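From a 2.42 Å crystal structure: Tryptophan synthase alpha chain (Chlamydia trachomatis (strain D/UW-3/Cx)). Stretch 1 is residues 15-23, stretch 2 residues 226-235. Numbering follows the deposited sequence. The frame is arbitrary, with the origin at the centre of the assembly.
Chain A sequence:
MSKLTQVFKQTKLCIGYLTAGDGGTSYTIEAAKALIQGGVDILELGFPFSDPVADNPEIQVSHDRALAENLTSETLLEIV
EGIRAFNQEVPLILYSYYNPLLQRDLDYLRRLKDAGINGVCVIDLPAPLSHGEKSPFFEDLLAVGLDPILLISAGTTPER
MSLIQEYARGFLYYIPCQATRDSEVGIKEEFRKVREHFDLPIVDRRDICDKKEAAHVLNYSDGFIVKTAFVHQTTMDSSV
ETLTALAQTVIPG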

ATOM      1  N   ILE A  15     -37.811 -31.151  26.051  1.00 36.64           N
ATOM      2  CA  ILE A  15     -37.635 -29.705  26.179  1.00 33.02           C
ATOM      3  C   ILE A  15     -37.736 -29.082  24.793  1.00 33.68           C
ATOM      4  O   ILE A  15     -37.093 -29.551  23.841  1.00 37.73           O
ATOM      5  CB  ILE A  15     -36.289 -29.355  26.835  1.00 29.23           C
ATOM      6  CG1 ILE A  15     -36.119 -30.095  28.167  1.00 30.42           C
ATOM      7  CG2 ILE A  15     -36.161 -27.849  27.011  1.00 27.56           C
ATOM      8  CD1 ILE A  15     -34.716 -29.988  28.757  1.00 27.92           C
ATOM      9  N   GLY A  16     -38.546 -28.034  24.674  1.00 31.22           N
ATOM     10  CA  GLY A  16     -38.712 -27.339  23.413  1.00 31.09           C
ATOM     11  C   GLY A  16     -38.253 -25.898  23.491  1.00 31.75           C
ATOM     12  O   GLY A  16     -38.645 -25.166  24.408  1.00 27.95           O
ATOM     13  N   TYR A  17     -37.411 -25.486  22.544  1.00 33.51           N
ATOM     14  CA  TYR A  17     -36.885 -24.128  22.508  1.00 30.34           C
ATOM     15  C   TYR A  17     -37.746 -23.228  21.634  1.00 27.71           C
ATOM     16  O   TYR A  17     -38.157 -23.620  20.538  1.00 32.32           O
ATOM     17  CB  TYR A  17     -35.455 -24.097  21.968  1.00 25.43           C
ATOM     18  CG  TYR A  17     -34.947 -22.681  21.845  1.00 29.90           C
ATOM     19  CD1 TYR A  17     -34.436 -22.014  22.949  1.00 31.69           C
ATOM     20  CD2 TYR A  17     -35.007 -21.996  20.632  1.00 29.00           C
ATOM     21  CE1 TYR A  17     -33.987 -20.712  22.844  1.00 34.33           C
ATOM     22  CE2 TYR A  17     -34.562 -20.703  20.520  1.00 26.59           C
ATOM     23  CZ  TYR A  17     -34.055 -20.059  21.626  1.00 33.66           C
ATOM     24  OH  TYR A  17     -33.614 -18.753  21.522  1.00 34.72           O
ATOM     25  N   LEU A  18     -37.982 -22.011  22.117  1.00 21.08           N
ATOM     26  CA  LEU A  18     -38.541 -20.926  21.320  1.00 30.11           C
ATOM     27  C   LEU A  18     -37.820 -19.629  21.658  1.00 32.55           C
ATOM     28  O   LEU A  18     -37.458 -19.386  22.815  1.00 33.97           O
ATOM     29  CB  LEU A  18     -40.035 -20.707  21.571  1.00 31.78           C
ATOM     30  CG  LEU A  18     -41.032 -21.718  21.046  1.00 37.99           C
ATOM     31  CD1 LEU A  18     -42.435 -21.302  21.491  1.00 38.80           C
ATOM     32  CD2 LEU A  18     -40.933 -21.806  19.539  1.00 41.52           C
ATOM     33  N   THR A  19     -37.653 -18.773  20.654  1.00 30.84           N
ATOM     34  CA  THR A  19     -37.119 -17.433  20.876  1.00 26.96           C
ATOM     35  C   THR A  19     -38.259 -16.495  21.267  1.00 27.80           C
ATOM     36  O   THR A  19     -39.151 -16.218  20.458  1.00 25.17           O
ATOM     37  CB  THR A  19     -36.413 -16.911  19.635  1.00 31.86           C
ATOM     38  OG1 THR A  19     -35.325 -17.782  19.290  1.00 33.21           O
ATOM     39  CG2 THR A  19     -35.892 -15.506  19.899  1.00 28.43           C
ATOM     40  N   ALA A  20     -38.224 -16.000  22.503  1.00 18.02           N
ATOM     41  CA  ALA A  20     -39.187 -14.995  22.931  1.00 29.80           C
ATOM     42  C   ALA A  20     -39.181 -13.805  21.978  1.00 29.94           C
ATOM     43  O   ALA A  20     -38.129 -13.224  21.698  1.00 36.18           O
ATOM     44  CB  ALA A  20     -38.866 -14.529  24.354  1.00 27.14           C
ATOM     45  N   GLY A  21     -40.361 -13.443  21.478  1.00 30.23           N
ATOM     46  CA  GLY A  21     -40.508 -12.256  20.668  1.00 30.90           C
ATOM     47  C   GLY A  21     -40.285 -12.454  19.183  1.00 31.55           C
ATOM     48  O   GLY A  21     -40.529 -11.520  18.406  1.00 26.97           O
ATOM     49  N   ASP A  22     -39.815 -13.623  18.761  1.00 33.41           N
ATOM     50  CA  ASP A  22     -39.719 -13.923  17.337  1.00 38.44           C
ATOM     51  C   ASP A  22     -41.135 -14.025  16.782  1.00 41.77           C
ATOM     52  O   ASP A  22     -41.907 -14.899  17.188  1.00 42.85           O
ATOM     53  CB  ASP A  22     -38.927 -15.213  17.133  1.00 38.58           C
ATOM     54  CG  ASP A  22     -38.681 -15.529  15.670  1.00 40.92           C
ATOM     55  OD1 ASP A  22     -38.950 -14.649  14.824  1.00 45.29           O
ATOM     56  OD2 ASP A  22     -38.232 -16.662  15.372  1.00 39.05           O
ATOM     57  N   GLY A  23     -41.499 -13.119  15.882  1.00 38.33           N
ATOM     58  CA  GLY A  23     -42.877 -13.019  15.449  1.00 35.77           C
ATOM     59  C   GLY A  23     -43.765 -12.134  16.307  1.00 36.39           C
ATOM     60  O   GLY A  23     -44.945 -11.953  15.965  1.00 36.78           O
TER
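Stretch 2, residues 226-235: VKTAFVHQTT

The contact between these two stretches is a short parallel β pairing that gives way to a helix packed across the same strand, a compact example of how a β/α protein turns from sheet to helix without losing its hold on the neighbouring strand. Stretch 1 runs as a strand from Ile15 to Thr19 and then folds through a type II turn, Thr19 to Asp22, closed by a hydrogen bond from Asp22 N to Thr19 O of 3.2 Å. Gly21, with phi/psi of 88/-8°, occupies a backbone conformation in which a CB would be jammed against the preceding carbonyl oxygen.

Stretch 2 enters beside the strand at Val226, which is extended (phi/psi -98/97°) and pairs with Gly16 in a parallel bridge, their CA atoms 5.0 Å apart. As is usual in parallel pairing, one residue reaches both ways along its partner: Val226 N donates to Ile15 O at 2.8 Å, and Tyr17 N donates to Val226 O at 3.1 Å, so the two bonds straddle Gly16. Lys227 then leaves the extended conformation (-87/-49°), and by Ala229 the chain is helical and remains so through Phe230 and Val231. The axes of the strand and the helix approach to 7.5 Å and cross at -45°, both running in broadly the same direction.

Where the backbones diverge, a water takes over part of the pairing. Water 1 donates to Tyr17 O at 3.0 Å and to Lys227 O at 2.6 Å, and accepts from Val231 N at 2.7 Å. It therefore ties the strand both to the segment leading into the helix and to the helix itself, bridging two carbonyl acceptors, Tyr17 O and Lys227 O, and the amide Val231 N, which is too far from either carbonyl to bond it directly.

Tyr17 is the centre of the side-chain packing, with the largest area covered by the other stretch. Its ring, at chi1 t, has Lys227 over one face. Although the CA-to-CB bond of Lys227 points away, its chain folds back through a p chi2, placing CE 3.6 Å from the Tyr17 ring centroid in a CH-pi contact; NZ lies 4.8 Å from the same centroid, 13° off the normal, as a cation-pi partner. At the ring edge, Val231 CG2 comes to 3.6 Å from Tyr17 CD2. Tyr17 OH is also hydrogen-bonded to Thr19 OG1 at 3.0 Å, within its own strand.

Phe230 points toward stretch 1 and makes use of the space at Gly16. Its CE2 lies 3.8 Å from Gly16 CA, and an ideal CB on the glycine would fall only 3.0 Å from that CE2; the missing side chain thus lets the ring edge come close to the backbone. The Phe230 CB also meets Leu18 CD2 at 4.3 Å. Farther along, Thr234 points toward the turn, its OG1 4.1 Å from Asp22 OD2, but that hydroxyl is committed to its own helix, donating to Val231 O at 2.7 Å.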

ATOM      1  N   VAL A 226     -35.275 -30.219  21.853  1.00 41.29           N
ATOM      2  CA  VAL A 226     -35.473 -29.837  20.461  1.00 38.40           C
ATOM      3  C   VAL A 226     -35.130 -28.353  20.381  1.00 42.25           C
ATOM      4  O   VAL A 226     -35.961 -27.494  20.696  1.00 45.76           O
ATOM      5  CB  VAL A 226     -36.910 -30.102  20.004  1.00 33.28           C
ATOM      6  CG1 VAL A 226     -37.092 -29.669  18.569  1.00 31.72           C
ATOM      7  CG2 VAL A 226     -37.286 -31.563  20.213  1.00 32.10           C
ATOM      8  N   LYS A 227     -33.902 -28.043  19.971  1.00 40.02           N
ATOM      9  CA  LYS A 227     -33.422 -26.664  19.971  1.00 43.50           C
ATOM     10  C   LYS A 227     -33.765 -25.920  18.685  1.00 45.36           C
ATOM     11  O   LYS A 227     -34.269 -24.794  18.735  1.00 49.74           O
ATOM     12  CB  LYS A 227     -31.906 -26.638  20.193  1.00 44.46           C
ATOM     13  CG  LYS A 227     -31.288 -25.246  20.174  1.00 41.68           C
ATOM     14  CD  LYS A 227     -31.874 -24.382  21.291  1.00 41.52           C
ATOM     15  CE  LYS A 227     -31.334 -22.953  21.250  1.00 40.58           C
ATOM     16  NZ  LYS A 227     -29.903 -22.822  21.687  1.00 38.56           N
ATOM     17  N   THR A 228     -33.484 -26.526  17.531  1.00 41.63           N
ATOM     18  CA  THR A 228     -33.632 -25.876  16.231  1.00 38.99           C
ATOM     19  C   THR A 228     -34.997 -26.113  15.577  1.00 37.57           C
ATOM     20  O   THR A 228     -35.571 -25.181  14.998  1.00 37.22           O
ATOM     21  CB  THR A 228     -32.522 -26.355  15.286  1.00 50.97           C
ATOM     22  OG1 THR A 228     -31.255 -25.857  15.738  1.00 53.29           O
ATOM     23  CG2 THR A 228     -32.757 -25.880  13.858  1.00 57.30           C
ATOM     24  N   ALA A 229     -35.546 -27.331  15.676  1.00 39.50           N
ATOM     25  CA  ALA A 229     -36.610 -27.741  14.757  1.00 39.94           C
ATOM     26  C   ALA A 229     -37.819 -26.813  14.827  1.00 42.96           C
ATOM     27  O   ALA A 229     -38.349 -26.403  13.787  1.00 42.06           O
ATOM     28  CB  ALA A 229     -37.021 -29.189  15.032  1.00 37.10           C
ATOM     29  N   PHE A 230     -38.258 -26.458  16.044  1.00 43.42           N
ATOM     30  CA  PHE A 230     -39.431 -25.602  16.208  1.00 38.05           C
ATOM     31  C   PHE A 230     -39.195 -24.219  15.609  1.00 38.26           C
ATOM     32  O   PHE A 230     -40.032 -23.706  14.855  1.00 40.90           O
ATOM     33  CB  PHE A 230     -39.796 -25.491  17.690  1.00 38.33           C
ATOM     34  CG  PHE A 230     -40.253 -26.792  18.306  1.00 40.11           C
ATOM     35  CD1 PHE A 230     -41.136 -27.623  17.633  1.00 41.14           C
ATOM     36  CD2 PHE A 230     -39.792 -27.185  19.555  1.00 34.68           C
ATOM     37  CE1 PHE A 230     -41.555 -28.822  18.200  1.00 41.23           C
ATOM     38  CE2 PHE A 230     -40.208 -28.381  20.126  1.00 34.58           C
ATOM     39  CZ  PHE A 230     -41.088 -29.202  19.445  1.00 38.33           C
ATOM     40  N   VAL A 231     -38.060 -23.597  15.940  1.00 36.95           N
ATOM     41  CA  VAL A 231     -37.733 -22.286  15.380  1.00 45.34           C
ATOM     42  C   VAL A 231     -37.709 -22.356  13.858  1.00 46.80           C
ATOM     43  O   VAL A 231     -38.304 -21.523  13.162  1.00 45.56           O
ATOM     44  CB  VAL A 231     -36.390 -21.781  15.943  1.00 44.54           C
ATOM     45  CG1 VAL A 231     -35.858 -20.603  15.125  1.00 42.41           C
ATOM     46  CG2 VAL A 231     -36.545 -21.393  17.402  1.00 40.69           C
ATOM     47  N   HIS A 232     -37.031 -23.366  13.321  1.00 48.08           N
ATOM     48  CA  HIS A 232     -36.942 -23.505  11.874  1.00 50.89           C
ATOM     49  C   HIS A 232     -38.325 -23.659  11.251  1.00 50.04           C
ATOM     50  O   HIS A 232     -38.594 -23.119  10.172  1.00 51.33           O
ATOM     51  CB  HIS A 232     -36.052 -24.694  11.529  1.00 44.03           C
ATOM     52  CG  HIS A 232     -36.001 -25.001  10.072  1.00 50.32           C
ATOM     53  ND1 HIS A 232     -35.089 -24.415   9.222  1.00 52.50           N
ATOM     54  CD2 HIS A 232     -36.752 -25.828   9.309  1.00 51.84           C
ATOM     55  CE1 HIS A 232     -35.276 -24.872   7.997  1.00 53.79           C
ATOM     56  NE2 HIS A 232     -36.281 -25.731   8.023  1.00 55.15           N
ATOM     57  N   GLN A 233     -39.221 -24.377  11.929  1.00 49.86           N
ATOM     58  CA  GLN A 233     -40.563 -24.574  11.397  1.00 48.16           C
ATOM     59  C   GLN A 233     -41.339 -23.260  11.319  1.00 47.79           C
ATOM     60  O   GLN A 233     -42.117 -23.061  10.378  1.00 50.38           O
ATOM     61  CB  GLN A 233     -41.312 -25.615  12.240  1.00 42.03           C
ATOM     62  CG  GLN A 233     -42.769 -25.836  11.850  1.00 45.62           C
ATOM     63  CD  GLN A 233     -42.958 -26.129  10.361  1.00 54.70           C
ATOM     64  OE1 GLN A 233     -42.082 -26.694   9.705  1.00 55.72           O
ATOM     65  NE2 GLN A 233     -44.111 -25.738   9.824  1.00 58.23           N
ATOM     66  N   THR A 234     -41.128 -22.338  12.266  1.00 42.84           N
ATOM     67  CA  THR A 234     -41.835 -21.067  12.170  1.00 44.85           C
ATOM     68  C   THR A 234     -41.411 -20.290  10.930  1.00 51.73           C
ATOM     69  O   THR A 234     -42.158 -19.426  10.466  1.00 58.20           O
ATOM     70  CB  THR A 234     -41.640 -20.210  13.437  1.00 46.12           C
ATOM     71  OG1 THR A 234     -40.300 -19.711  13.507  1.00 45.71           O
ATOM     72  CG2 THR A 234     -41.955 -21.010  14.710  1.00 33.72           C
ATOM     73  N   THR A 235     -40.250 -20.597  10.360  1.00 53.32           N
ATOM     74  CA  THR A 235     -39.830 -19.958   9.120  1.00 59.76           C
ATOM     75  C   THR A 235     -40.349 -20.665   7.872  1.00 67.05           C
ATOM     76  O   THR A 235     -40.373 -20.051   6.798  1.00 68.65           O
ATOM     77  CB  THR A 235     -38.299 -19.884   9.042  1.00 55.74           C
ATOM     78  OG1 THR A 235     -37.767 -21.189   8.770  1.00 52.39           O
ATOM     79  CG2 THR A 235     -37.717 -19.348  10.353  1.00 52.26           C
TER
HETATM   80  O   HOH W   1     -36.764 -24.676  18.099  1.00 22.31           O